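Local coordinates for uncharacterized protein (Bacillus cereus, PDB 4QVU) that is of unknown function but has a HIT-like fold, binds zinc and may be related to the hexose-1-phosphate uridylyltransferases, at residues H153-I158 with F169-E174; V105-K109 with N205-Y209; A41-I46 with S84-F88; I193-H198 with V219-F223. All coordinates share one frame; numbering follows the deposited sequence.

Contact 1: residues H153-I158 with F169-E174; sequences HIELNI and FNIIIE. With ZN (zinc ion), chain B.
Asn157 and Asn170 join their amides on one face of an antiparallel hairpin: ND2 of Asn170 donates to OD1 of Asn157 at 2.9 Å, with the acceptor in the donor's amide plane and the two amides turned 58° apart. Asn157 carries CG between its backbone N and carbonyl carbon (chi1 70°), which brings OD1 to Asn170 and lets its own ND2 reach back along the strand to OE2 of Glu155 at 2.8 Å, on the anti side of the carboxylate. CD1 of Ile172 lies 3.5 Å from ND2 of Asn157. The backbones pair as well, Glu155 with Ile172 and Asn157 with Asn170 each exchanging two hydrogen bonds; N of Ile172 meets O of Glu155 at 2.8 Å.

On the other face, CD1 of Ile154 lies alongside CG2 of Ile171 at 3.7 Å, and CD1 of Leu156 rests 3.8 Å from CG1 of Ile171. Helices 179-195 and 241-249 cover this apolar side. Farther out, Lys150 bridges to OE1 of Glu155, Lys218 donates to OD1 of Asn170, and Phe143 O takes a second bond from ND2 of Asn157. Beyond the paired strands, ND1 of His153 binds the zinc ion at 2.3 Å, with Cys178 and Glu181 as further ligands. Both amides and the Glu155 carboxylate thus form one connected polar set, and Lys150 probably helps keep Glu155 ionised, while the metal ties the hairpin's open end to the start of helix 179-195.

Contact 2: residues V105-K109 with N205-Y209; sequences VILYK and NLFFY
The middle of the large antiparallel sheet is held where Lys109 of strand 104-111 pairs with Leu206 of strand 203-211, two strands more than 90 residues apart in sequence. This is a hydrogen-bonded pair: N of Lys109 donates to O of Leu206 at 2.9 Å, and O of Lys109 takes two donors in return. One is N of Leu206 at 3.1 Å, which comes from above the carbonyl plane; the other is ND2 of Asn205, also at 3.1 Å, with the acceptor in the plane of its amide. Arg222 holds the other end of that amide, at OD1, and so helps to fix its rotation. Two residues along, past the pair Tyr108 and Phe207, N of Phe208 donates to O of Leu107 at 3.0 Å.

These two strands join the N-terminal and C-terminal family halves of the HIT-like fold into one continuous sheet. On the face carrying Leu107 and Phe208, CD2 of Leu107 sits over the Phe208 ring, 4.0 Å from its centroid and 22° off the normal, a CH-pi contact displaced toward the rim. Phe208 has CG beside its backbone N (chi1 -72°), which lays the ring alongside Leu107. Helix 79-97 covers this side through Ile90 and Trp93. The opposite face bears the non-hydrogen-bonded pair Tyr108 and Phe207, whose side chains cross at a slant with CB of Tyr108 3.7 Å from CD1 of Phe207. Leu228 of the second subunit packs on Tyr108, and Tyr232 of that subunit meets the Phe207 ring.

Contact 3: residues A41-I46 with S84-F88; sequences ATEGSI and SLIRF
Phe88 projects from its helix as a flat wedge into a hollow formed by Ala41, Glu43 and Ile46. CG2 of Ile46 fills one face of the ring, 3.8 Å from the centroid and 28° off the normal, displaced toward the rim in a CH-pi contact. Ala41 closes the far end: its CB lies 3.7 Å from CZ of Phe88, and its carbonyl group stands at the ring edge. CB of Glu43 comes to 3.8 Å from CD1 of Phe88. The wedge reaches this depth because Phe88 holds CG anti to its backbone N (chi1 -174°), directing the ring outward from the helix.

Bending the chain round the hollow is a type II' turn from Glu43 to Ile46, which joins strands 39-43 and 46-50 in a tight hairpin at one margin of the sheet. Across the turn, N of Glu43 hydrogen-bonds to O of Ile46 at 2.8 Å and N of Ile46 to O of Glu43 at 3.1 Å; Gly44 takes the positive-phi position. Ile46 and Phe88 point in opposite directions and overlap flank to flank. The outer end of Ile46 fits against the helix one turn back, CD1 lying 3.7 Å from CD1 of Leu85. Leu64 of strand 59-65 packs on Ile46, Leu85 and Phe88 alike, and His92, a turn farther along the helix, meets the Phe88 ring edge-to-face.

Contact 4: residues I193-H198 with V219-F223; sequences ILTDFH and VVPRF
Phe197 lays the CE2 corner of its ring against the pyrrolidine of Pro221, touching CB and CG of Pro221 at 3.6 Å each. The ring reaches the proline with CG anti to the backbone N (chi1 -173°), and the two side chains cross at about a right angle. Pro221 is gripped a second time by Ile193, whose CD1 stands 3.8 Å from CG of Pro221 and 3.5 Å from CG1 of Val219. One methyl thus bridges two residues of the strand that point to the same side, and Phe169 of the neighbouring strand 169-173 packs against both Ile193 and Pro221.

Here the C-terminal end of helix 179-195, and the turn that leaves it, cover the sheet at strand 214-222; the chain then enters strand 203-211, the sheet neighbour of that same strand. His198 adopts a left-handed backbone conformation in this turn, and its ring spans two aromatics: CD2 of His198 lies over a face of Phe197, while CE1 of His198 lies over a face of Phe223, toward the rim and 4.0 Å from CE2 of Phe223. The His198 and Phe223 ring planes are 36° apart. Phe223 in turn brings CE1 to the edge of the Phe197 ring, 3.9 Å from CE2 of Phe197. No hydrogen bond joins the two segments. On the reverse side of the strand, Val220 and Arg222 turn to the second subunit, where NH2 of Arg222 hydrogen-bonds to O of Val225 of that subunit.

The centre of contact 2 lies about 6 Å from the centre of the chain, the nearest of the four, and the contact is wholly buried; contacts 1 and 4 are largely buried farther out, while contact 3, at one margin of the sheet, is only partly buried. Contacts 1 and 2 pair strands by backbone bonds, whereas contacts 3 and 4 set helix or turn side chains on the sheet without a cross-segment hydrogen bond. Contact 4 touches both pairings: Phe169 O bonds to Val219 N, and Asn205 O to Val220 N, as neighbouring strands. Helix 79-97, a partner in contact 3, also covers one face of contact 2, where Phe208 packs on Ile86. Zinc enters contact 1 alone.

Contact 1: residues H153-I158 with F169-E174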
loop_
_atom_site.group_PDB
_atom_site.type_symbol
_atom_site.label_atom_id
_atom_site.label_comp_id
_atom_site.label_asym_id
_atom_site.label_seq_id
_atom_site.Cartn_x
_atom_site.Cartn_y
_atom_site.Cartn_z
ATOM N N HIS A 153 5.965 -19.159 24.556
ATOM C CA HIS A 153 4.992 -18.352 25.301
ATOM C C HIS A 153 4.581 -17.048 24.600
ATOM O O HIS A 153 3.387 -16.721 24.588
ATOM C CB HIS A 153 5.560 -17.963 26.674
ATOM C CG HIS A 153 5.962 -19.108 27.542
ATOM N ND1 HIS A 153 5.051 -19.736 28.372
ATOM C CD2 HIS A 153 7.182 -19.654 27.738
ATOM C CE1 HIS A 153 5.735 -20.666 29.014
ATOM N NE2 HIS A 153 7.021 -20.654 28.667
ATOM N N ILE A 154 5.568 -16.271 24.092
ATOM C CA ILE A 154 5.328 -14.943 23.523
ATOM C C ILE A 154 6.164 -14.689 22.244
ATOM O O ILE A 154 7.187 -15.338 22.000
ATOM C CB ILE A 154 5.650 -13.872 24.619
ATOM C CG1 ILE A 154 5.049 -12.481 24.298
ATOM C CG2 ILE A 154 7.149 -13.831 24.986
ATOM C CD1 ILE A 154 4.929 -11.557 25.449
ATOM N N GLU A 155 5.688 -13.718 21.440
ATOM C CA GLU A 155 6.285 -13.241 20.197
ATOM C C GLU A 155 6.165 -11.729 20.108
ATOM O O GLU A 155 5.074 -11.182 20.283
ATOM C CB GLU A 155 5.623 -13.898 18.958
ATOM C CG GLU A 155 6.197 -13.385 17.642
ATOM C CD GLU A 155 5.502 -13.802 16.361
ATOM O OE1 GLU A 155 5.195 -15.005 16.200
ATOM O OE2 GLU A 155 5.355 -12.932 15.473
ATOM N N LEU A 156 7.292 -11.072 19.798
ATOM C CA LEU A 156 7.400 -9.646 19.549
ATOM C C LEU A 156 7.932 -9.452 18.144
ATOM O O LEU A 156 9.011 -9.950 17.817
ATOM C CB LEU A 156 8.278 -8.933 20.603
ATOM C CG LEU A 156 8.716 -7.473 20.299
ATOM C CD1 LEU A 156 7.538 -6.513 20.165
ATOM C CD2 LEU A 156 9.623 -6.967 21.361
ATOM N N ASN A 157 7.180 -8.741 17.311
ATOM C CA ASN A 157 7.604 -8.478 15.943
ATOM C C ASN A 157 7.302 -7.025 15.566
ATOM O O ASN A 157 6.623 -6.321 16.312
ATOM C CB ASN A 157 6.931 -9.459 14.950
ATOM C CG ASN A 157 5.442 -9.269 14.723
ATOM O OD1 ASN A 157 4.979 -8.210 14.290
ATOM N ND2 ASN A 157 4.667 -10.329 14.912
ATOM N N ILE A 158 7.812 -6.601 14.392
ATOM C CA ILE A 158 7.565 -5.304 13.756
ATOM C C ILE A 158 6.784 -5.589 12.481
ATOM O O ILE A 158 7.224 -6.419 11.681
ATOM C CB ILE A 158 8.871 -4.491 13.487
ATOM C CG1 ILE A 158 9.831 -4.523 14.698
ATOM C CG2 ILE A 158 8.533 -3.045 13.051
ATOM C CD1 ILE A 158 11.215 -4.068 14.425
ATOM N N PHE A 169 4.501 -2.350 16.554
ATOM C CA PHE A 169 5.087 -3.457 17.304
ATOM C C PHE A 169 3.970 -4.365 17.793
ATOM O O PHE A 169 3.078 -3.914 18.509
ATOM C CB PHE A 169 5.949 -2.954 18.476
ATOM C CG PHE A 169 7.031 -1.961 18.112
ATOM C CD1 PHE A 169 8.214 -2.382 17.515
ATOM C CD2 PHE A 169 6.886 -0.611 18.404
ATOM C CE1 PHE A 169 9.216 -1.467 17.188
ATOM C CE2 PHE A 169 7.899 0.301 18.093
ATOM C CZ PHE A 169 9.062 -0.135 17.501
ATOM N N ASN A 170 3.998 -5.635 17.373
ATOM C CA ASN A 170 2.979 -6.621 17.724
ATOM C C ASN A 170 3.529 -7.579 18.751
ATOM O O ASN A 170 4.571 -8.200 18.537
ATOM C CB ASN A 170 2.499 -7.365 16.479
ATOM C CG ASN A 170 2.036 -6.436 15.381
ATOM O OD1 ASN A 170 1.040 -5.717 15.511
ATOM N ND2 ASN A 170 2.789 -6.385 14.302
ATOM N N ILE A 171 2.841 -7.657 19.893
ATOM C CA ILE A 171 3.178 -8.544 20.997
ATOM C C ILE A 171 2.047 -9.564 21.081
ATOM O O ILE A 171 0.905 -9.187 21.358
ATOM C CB ILE A 171 3.411 -7.767 22.313
ATOM C CG1 ILE A 171 4.290 -6.518 22.097
ATOM C CG2 ILE A 171 3.995 -8.692 23.355
ATOM C CD1 ILE A 171 4.399 -5.614 23.271
ATOM N N ILE A 172 2.344 -10.839 20.769
ATOM C CA ILE A 172 1.335 -11.910 20.724
ATOM C C ILE A 172 1.627 -12.989 21.776
ATOM O O ILE A 172 2.764 -13.444 21.888
ATOM C CB ILE A 172 1.259 -12.562 19.285
ATOM C CG1 ILE A 172 1.216 -11.523 18.129
ATOM C CG2 ILE A 172 0.121 -13.579 19.154
ATOM C CD1 ILE A 172 2.528 -11.236 17.467
ATOM N N ILE A 173 0.580 -13.412 22.513
ATOM C CA ILE A 173 0.582 -14.546 23.457
ATOM C C ILE A 173 -0.511 -15.508 22.977
ATOM O O ILE A 173 -1.510 -15.065 22.411
ATOM C CB ILE A 173 0.455 -14.204 24.975
ATOM C CG1 ILE A 173 -0.844 -13.418 25.307
ATOM C CG2 ILE A 173 1.717 -13.499 25.481
ATOM C CD1 ILE A 173 -1.186 -13.291 26.786
ATOM N N GLU A 174 -0.303 -16.815 23.161
ATOM C CA GLU A 174 -1.246 -17.834 22.699
ATOM C C GLU A 174 -2.088 -18.371 23.867
ATOM O O GLU A 174 -3.160 -18.933 23.631
ATOM C CB GLU A 174 -0.478 -18.970 22.005
ATOM C CG GLU A 174 -1.277 -19.687 20.930
ATOM C CD GLU A 174 -0.420 -20.493 19.974
ATOM O OE1 GLU A 174 0.250 -19.874 19.114
ATOM O OE2 GLU A 174 -0.432 -21.742 20.071
HETATM ZN ZN ZN B . 3.951 -17.987 29.365
#

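Contact 2: residues V105-K109 with N205-Y209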
loop_
_atom_site.group_PDB
_atom_site.type_symbol
_atom_site.label_atom_id
_atom_site.label_comp_id
_atom_site.label_asym_id
_atom_site.label_seq_id
_atom_site.Cartn_x
_atom_site.Cartn_y
_atom_site.Cartn_z
ATOM N N VAL A 105 -15.864 -5.510 21.982
ATOM C CA VAL A 105 -15.395 -4.574 23.001
ATOM C C VAL A 105 -13.917 -4.255 22.709
ATOM O O VAL A 105 -13.101 -5.163 22.549
ATOM C CB VAL A 105 -15.615 -5.129 24.438
ATOM C CG1 VAL A 105 -14.918 -4.273 25.482
ATOM C CG2 VAL A 105 -17.099 -5.256 24.760
ATOM N N ILE A 106 -13.593 -2.959 22.632
ATOM C CA ILE A 106 -12.249 -2.452 22.378
ATOM C C ILE A 106 -11.573 -2.070 23.689
ATOM O O ILE A 106 -12.195 -1.437 24.544
ATOM C CB ILE A 106 -12.318 -1.234 21.415
ATOM C CG1 ILE A 106 -12.555 -1.683 19.961
ATOM C CG2 ILE A 106 -11.063 -0.362 21.522
ATOM C CD1 ILE A 106 -12.676 -0.539 18.947
ATOM N N LEU A 107 -10.288 -2.432 23.809
ATOM C CA LEU A 107 -9.352 -2.082 24.874
ATOM C C LEU A 107 -8.145 -1.411 24.209
ATOM O O LEU A 107 -7.483 -2.020 23.350
ATOM C CB LEU A 107 -8.950 -3.304 25.737
ATOM C CG LEU A 107 -7.766 -3.122 26.726
ATOM C CD1 LEU A 107 -8.060 -2.103 27.812
ATOM C CD2 LEU A 107 -7.378 -4.417 27.356
ATOM N N TYR A 108 -7.894 -0.138 24.561
ATOM C CA TYR A 108 -6.797 0.620 23.971
ATOM C C TYR A 108 -6.356 1.759 24.904
ATOM O O TYR A 108 -7.061 2.109 25.856
ATOM C CB TYR A 108 -7.197 1.173 22.570
ATOM C CG TYR A 108 -8.044 2.426 22.562
ATOM C CD1 TYR A 108 -9.406 2.373 22.842
ATOM C CD2 TYR A 108 -7.501 3.654 22.196
ATOM C CE1 TYR A 108 -10.194 3.523 22.819
ATOM C CE2 TYR A 108 -8.283 4.812 22.160
ATOM C CZ TYR A 108 -9.630 4.739 22.468
ATOM O OH TYR A 108 -10.399 5.872 22.427
ATOM N N LYS A 109 -5.172 2.320 24.616
ATOM C CA LYS A 109 -4.554 3.416 25.356
ATOM C C LYS A 109 -4.046 4.489 24.400
ATOM O O LYS A 109 -3.623 4.181 23.284
ATOM C CB LYS A 109 -3.391 2.900 26.228
ATOM C CG LYS A 109 -2.791 3.978 27.106
ATOM C CD LYS A 109 -1.550 3.588 27.873
ATOM C CE LYS A 109 -1.104 4.795 28.659
ATOM N NZ LYS A 109 0.089 4.517 29.490
ATOM N N ASN A 205 0.366 4.663 21.185
ATOM C CA ASN A 205 -0.916 4.017 21.392
ATOM C C ASN A 205 -0.740 2.551 21.672
ATOM O O ASN A 205 0.164 1.918 21.111
ATOM C CB ASN A 205 -1.816 4.165 20.167
ATOM C CG ASN A 205 -2.431 5.503 19.898
ATOM O OD1 ASN A 205 -2.238 6.065 18.835
ATOM N ND2 ASN A 205 -3.304 5.971 20.759
ATOM N N LEU A 206 -1.630 1.995 22.501
ATOM C CA LEU A 206 -1.745 0.558 22.706
ATOM C C LEU A 206 -3.051 0.136 22.146
ATOM O O LEU A 206 -4.041 0.818 22.393
ATOM C CB LEU A 206 -1.620 0.084 24.170
ATOM C CG LEU A 206 -0.396 0.434 25.004
ATOM C CD1 LEU A 206 -0.508 -0.244 26.346
ATOM C CD2 LEU A 206 0.907 0.013 24.327
ATOM N N PHE A 207 -3.073 -0.947 21.373
ATOM C CA PHE A 207 -4.315 -1.521 20.854
ATOM C C PHE A 207 -4.333 -2.985 21.168
ATOM O O PHE A 207 -3.351 -3.676 20.896
ATOM C CB PHE A 207 -4.511 -1.289 19.353
ATOM C CG PHE A 207 -4.487 0.156 18.942
ATOM C CD1 PHE A 207 -5.563 0.991 19.218
ATOM C CD2 PHE A 207 -3.391 0.684 18.272
ATOM C CE1 PHE A 207 -5.534 2.331 18.858
ATOM C CE2 PHE A 207 -3.371 2.020 17.897
ATOM C CZ PHE A 207 -4.441 2.835 18.194
ATOM N N PHE A 208 -5.427 -3.461 21.764
ATOM C CA PHE A 208 -5.547 -4.865 22.103
ATOM C C PHE A 208 -6.547 -5.523 21.187
ATOM O O PHE A 208 -7.524 -4.898 20.769
ATOM C CB PHE A 208 -5.936 -5.051 23.570
ATOM C CG PHE A 208 -4.826 -4.733 24.544
ATOM C CD1 PHE A 208 -4.584 -3.419 24.949
ATOM C CD2 PHE A 208 -4.047 -5.750 25.090
ATOM C CE1 PHE A 208 -3.568 -3.129 25.866
ATOM C CE2 PHE A 208 -3.030 -5.457 26.012
ATOM C CZ PHE A 208 -2.803 -4.148 26.399
ATOM N N TYR A 209 -6.267 -6.789 20.847
ATOM C CA TYR A 209 -7.088 -7.623 19.965
ATOM C C TYR A 209 -7.174 -9.050 20.493
ATOM O O TYR A 209 -6.192 -9.573 21.037
ATOM C CB TYR A 209 -6.514 -7.655 18.520
ATOM C CG TYR A 209 -6.038 -6.322 17.970
ATOM C CD1 TYR A 209 -4.794 -5.802 18.322
ATOM C CD2 TYR A 209 -6.787 -5.628 17.019
ATOM C CE1 TYR A 209 -4.351 -4.581 17.825
ATOM C CE2 TYR A 209 -6.332 -4.426 16.476
ATOM C CZ TYR A 209 -5.123 -3.896 16.901
ATOM O OH TYR A 209 -4.653 -2.716 16.386
#

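Contact 3: residues A41-I46 with S84-F88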
loop_
_atom_site.group_PDB
_atom_site.type_symbol
_atom_site.label_atom_id
_atom_site.label_comp_id
_atom_site.label_asym_id
_atom_site.label_seq_id
_atom_site.Cartn_x
_atom_site.Cartn_y
_atom_site.Cartn_z
ATOM N N ALA A 41 -15.283 -0.992 38.687
ATOM C CA ALA A 41 -14.342 -1.864 39.390
ATOM C C ALA A 41 -13.101 -1.080 39.775
ATOM O O ALA A 41 -12.776 -0.109 39.098
ATOM C CB ALA A 41 -13.964 -3.060 38.524
ATOM N N THR A 42 -12.426 -1.468 40.874
ATOM C CA THR A 42 -11.170 -0.849 41.329
ATOM C C THR A 42 -10.231 -1.905 41.896
ATOM O O THR A 42 -10.695 -2.928 42.407
ATOM C CB THR A 42 -11.354 0.282 42.397
ATOM O OG1 THR A 42 -11.793 -0.238 43.644
ATOM C CG2 THR A 42 -12.227 1.421 41.950
ATOM N N GLU A 43 -8.920 -1.638 41.862
ATOM C CA GLU A 43 -7.919 -2.499 42.483
ATOM C C GLU A 43 -6.751 -1.612 42.884
ATOM O O GLU A 43 -5.894 -1.292 42.054
ATOM C CB GLU A 43 -7.511 -3.662 41.573
ATOM C CG GLU A 43 -6.811 -4.776 42.325
ATOM C CD GLU A 43 -6.792 -6.080 41.561
ATOM O OE1 GLU A 43 -6.046 -6.184 40.559
ATOM O OE2 GLU A 43 -7.559 -6.990 41.949
ATOM N N GLY A 44 -6.788 -1.150 44.136
ATOM C CA GLY A 44 -5.807 -0.219 44.675
ATOM C C GLY A 44 -6.006 1.149 44.052
ATOM O O GLY A 44 -7.050 1.773 44.258
ATOM N N SER A 45 -5.036 1.591 43.231
ATOM C CA SER A 45 -5.091 2.877 42.540
ATOM C C SER A 45 -5.697 2.714 41.120
ATOM O O SER A 45 -6.010 3.728 40.478
ATOM C CB SER A 45 -3.704 3.511 42.472
ATOM O OG SER A 45 -2.743 2.658 41.874
ATOM N N ILE A 46 -5.876 1.444 40.642
ATOM C CA ILE A 46 -6.507 1.136 39.342
ATOM C C ILE A 46 -8.016 1.335 39.500
ATOM O O ILE A 46 -8.615 0.656 40.333
ATOM C CB ILE A 46 -6.188 -0.285 38.783
ATOM C CG1 ILE A 46 -4.758 -0.841 39.060
ATOM C CG2 ILE A 46 -6.642 -0.441 37.358
ATOM C CD1 ILE A 46 -3.611 -0.264 38.381
ATOM N N SER A 84 -0.341 -6.041 37.509
ATOM C CA SER A 84 -1.697 -5.847 38.039
ATOM C C SER A 84 -2.552 -5.000 37.088
ATOM O O SER A 84 -3.726 -5.310 36.907
ATOM C CB SER A 84 -1.653 -5.191 39.417
ATOM O OG SER A 84 -1.004 -6.020 40.367
ATOM N N LEU A 85 -1.962 -3.955 36.463
ATOM C CA LEU A 85 -2.687 -3.085 35.541
ATOM C C LEU A 85 -3.117 -3.858 34.277
ATOM O O LEU A 85 -4.277 -3.736 33.879
ATOM C CB LEU A 85 -1.860 -1.842 35.156
ATOM C CG LEU A 85 -2.485 -0.897 34.117
ATOM C CD1 LEU A 85 -3.743 -0.218 34.649
ATOM C CD2 LEU A 85 -1.485 0.135 33.642
ATOM N N ILE A 86 -2.210 -4.658 33.674
ATOM C CA ILE A 86 -2.529 -5.416 32.467
ATOM C C ILE A 86 -3.521 -6.542 32.833
ATOM O O ILE A 86 -4.482 -6.736 32.094
ATOM C CB ILE A 86 -1.241 -5.930 31.755
ATOM C CG1 ILE A 86 -0.427 -4.736 31.162
ATOM C CG2 ILE A 86 -1.513 -7.005 30.674
ATOM C CD1 ILE A 86 -1.144 -3.806 30.104
ATOM N N ARG A 87 -3.359 -7.202 33.995
ATOM C CA ARG A 87 -4.292 -8.245 34.428
ATOM C C ARG A 87 -5.707 -7.676 34.633
ATOM O O ARG A 87 -6.657 -8.261 34.124
ATOM C CB ARG A 87 -3.804 -8.944 35.694
ATOM C CG ARG A 87 -2.834 -10.061 35.372
ATOM C CD ARG A 87 -2.283 -10.740 36.602
ATOM N NE ARG A 87 -1.548 -11.948 36.233
ATOM C CZ ARG A 87 -0.950 -12.758 37.096
ATOM N NH1 ARG A 87 -0.974 -12.492 38.397
ATOM N NH2 ARG A 87 -0.311 -13.838 36.666
ATOM N N PHE A 88 -5.843 -6.523 35.306
ATOM C CA PHE A 88 -7.132 -5.861 35.534
ATOM C C PHE A 88 -7.799 -5.475 34.193
ATOM O O PHE A 88 -8.958 -5.828 33.972
ATOM C CB PHE A 88 -6.924 -4.609 36.410
ATOM C CG PHE A 88 -8.167 -3.873 36.857
ATOM C CD1 PHE A 88 -8.792 -4.196 38.059
ATOM C CD2 PHE A 88 -8.680 -2.820 36.106
ATOM C CE1 PHE A 88 -9.919 -3.489 38.491
ATOM C CE2 PHE A 88 -9.804 -2.111 36.541
ATOM C CZ PHE A 88 -10.418 -2.452 37.728
#

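Contact 4: residues I193-H198 with V219-F223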
loop_
_atom_site.group_PDB
_atom_site.type_symbol
_atom_site.label_atom_id
_atom_site.label_comp_id
_atom_site.label_asym_id
_atom_site.label_seq_id
_atom_site.Cartn_x
_atom_site.Cartn_y
_atom_site.Cartn_z
ATOM N N ILE A 193 10.281 3.226 22.900
ATOM C CA ILE A 193 9.631 4.275 22.100
ATOM C C ILE A 193 9.888 5.647 22.741
ATOM O O ILE A 193 10.290 6.578 22.039
ATOM C CB ILE A 193 8.110 4.019 21.900
ATOM C CG1 ILE A 193 7.887 2.741 21.064
ATOM C CG2 ILE A 193 7.422 5.236 21.242
ATOM C CD1 ILE A 193 6.475 2.289 20.953
ATOM N N LEU A 194 9.718 5.747 24.064
ATOM C CA LEU A 194 9.904 7.010 24.772
ATOM C C LEU A 194 11.374 7.420 24.887
ATOM O O LEU A 194 11.636 8.612 25.069
ATOM C CB LEU A 194 9.303 6.931 26.186
ATOM C CG LEU A 194 7.795 6.715 26.293
ATOM C CD1 LEU A 194 7.380 6.618 27.731
ATOM C CD2 LEU A 194 7.013 7.828 25.609
ATOM N N THR A 195 12.327 6.463 24.754
ATOM C CA THR A 195 13.747 6.748 24.947
ATOM C C THR A 195 14.579 6.756 23.640
ATOM O O THR A 195 15.241 7.765 23.391
ATOM C CB THR A 195 14.349 5.717 25.917
ATOM O OG1 THR A 195 13.585 5.717 27.119
ATOM C CG2 THR A 195 15.820 5.974 26.238
ATOM N N ASP A 196 14.616 5.648 22.858
ATOM C CA ASP A 196 15.533 5.556 21.720
ATOM C C ASP A 196 14.892 5.711 20.349
ATOM O O ASP A 196 15.556 6.285 19.484
ATOM C CB ASP A 196 16.279 4.226 21.742
ATOM C CG ASP A 196 17.331 4.180 22.841
ATOM O OD1 ASP A 196 18.167 5.109 22.906
ATOM O OD2 ASP A 196 17.336 3.206 23.612
ATOM N N PHE A 197 13.663 5.212 20.116
ATOM C CA PHE A 197 13.000 5.361 18.817
ATOM C C PHE A 197 12.883 6.847 18.475
ATOM O O PHE A 197 12.305 7.602 19.262
ATOM C CB PHE A 197 11.619 4.682 18.837
ATOM C CG PHE A 197 10.903 4.622 17.504
ATOM C CD1 PHE A 197 11.232 3.655 16.560
ATOM C CD2 PHE A 197 9.858 5.496 17.216
ATOM C CE1 PHE A 197 10.548 3.583 15.339
ATOM C CE2 PHE A 197 9.175 5.424 15.995
ATOM C CZ PHE A 197 9.519 4.465 15.068
ATOM N N HIS A 198 13.526 7.280 17.355
ATOM C CA HIS A 198 13.560 8.676 16.856
ATOM C C HIS A 198 14.159 9.637 17.917
ATOM O O HIS A 198 13.807 10.822 17.950
ATOM C CB HIS A 198 12.141 9.150 16.442
ATOM C CG HIS A 198 11.663 8.633 15.122
ATOM N ND1 HIS A 198 11.183 9.496 14.142
ATOM C CD2 HIS A 198 11.631 7.364 14.641
ATOM C CE1 HIS A 198 10.859 8.726 13.113
ATOM N NE2 HIS A 198 11.104 7.433 13.366
ATOM N N VAL A 219 1.608 -1.966 19.747
ATOM C CA VAL A 219 2.243 -0.754 20.283
ATOM C C VAL A 219 2.599 0.099 19.077
ATOM O O VAL A 219 3.359 -0.359 18.219
ATOM C CB VAL A 219 3.471 -1.044 21.203
ATOM C CG1 VAL A 219 3.864 0.202 21.981
ATOM C CG2 VAL A 219 3.211 -2.207 22.162
ATOM N N VAL A 220 2.011 1.304 18.974
ATOM C CA VAL A 220 2.191 2.173 17.810
ATOM C C VAL A 220 2.783 3.540 18.216
ATOM O O VAL A 220 2.067 4.340 18.826
ATOM C CB VAL A 220 0.832 2.374 17.049
ATOM C CG1 VAL A 220 1.021 3.156 15.750
ATOM C CG2 VAL A 220 0.126 1.045 16.774
ATOM N N PRO A 221 4.052 3.867 17.843
ATOM C CA PRO A 221 4.561 5.222 18.105
ATOM C C PRO A 221 3.770 6.262 17.306
ATOM O O PRO A 221 3.308 5.989 16.190
ATOM C CB PRO A 221 6.021 5.161 17.647
ATOM C CG PRO A 221 6.326 3.710 17.462
ATOM C CD PRO A 221 5.042 3.070 17.091
ATOM N N ARG A 222 3.559 7.430 17.911
ATOM C CA ARG A 222 2.814 8.513 17.297
ATOM C C ARG A 222 3.687 9.755 17.331
ATOM O O ARG A 222 4.222 10.130 18.374
ATOM C CB ARG A 222 1.462 8.711 18.008
ATOM C CG ARG A 222 0.499 7.510 17.979
ATOM C CD ARG A 222 -0.101 7.160 16.614
ATOM N NE ARG A 222 -0.822 8.291 16.017
ATOM C CZ ARG A 222 -2.121 8.530 16.157
ATOM N NH1 ARG A 222 -2.885 7.702 16.851
ATOM N NH2 ARG A 222 -2.671 9.588 15.584
ATOM N N PHE A 223 3.902 10.340 16.169
ATOM C CA PHE A 223 4.788 11.499 15.981
ATOM C C PHE A 223 4.353 12.294 14.766
ATOM O O PHE A 223 3.738 11.732 13.854
ATOM C CB PHE A 223 6.270 11.035 15.823
ATOM C CG PHE A 223 6.478 9.920 14.822
ATOM C CD1 PHE A 223 6.321 8.587 15.195
ATOM C CD2 PHE A 223 6.801 10.201 13.497
ATOM C CE1 PHE A 223 6.457 7.555 14.255
ATOM C CE2 PHE A 223 6.960 9.167 12.561
ATOM C CZ PHE A 223 6.783 7.850 12.948
#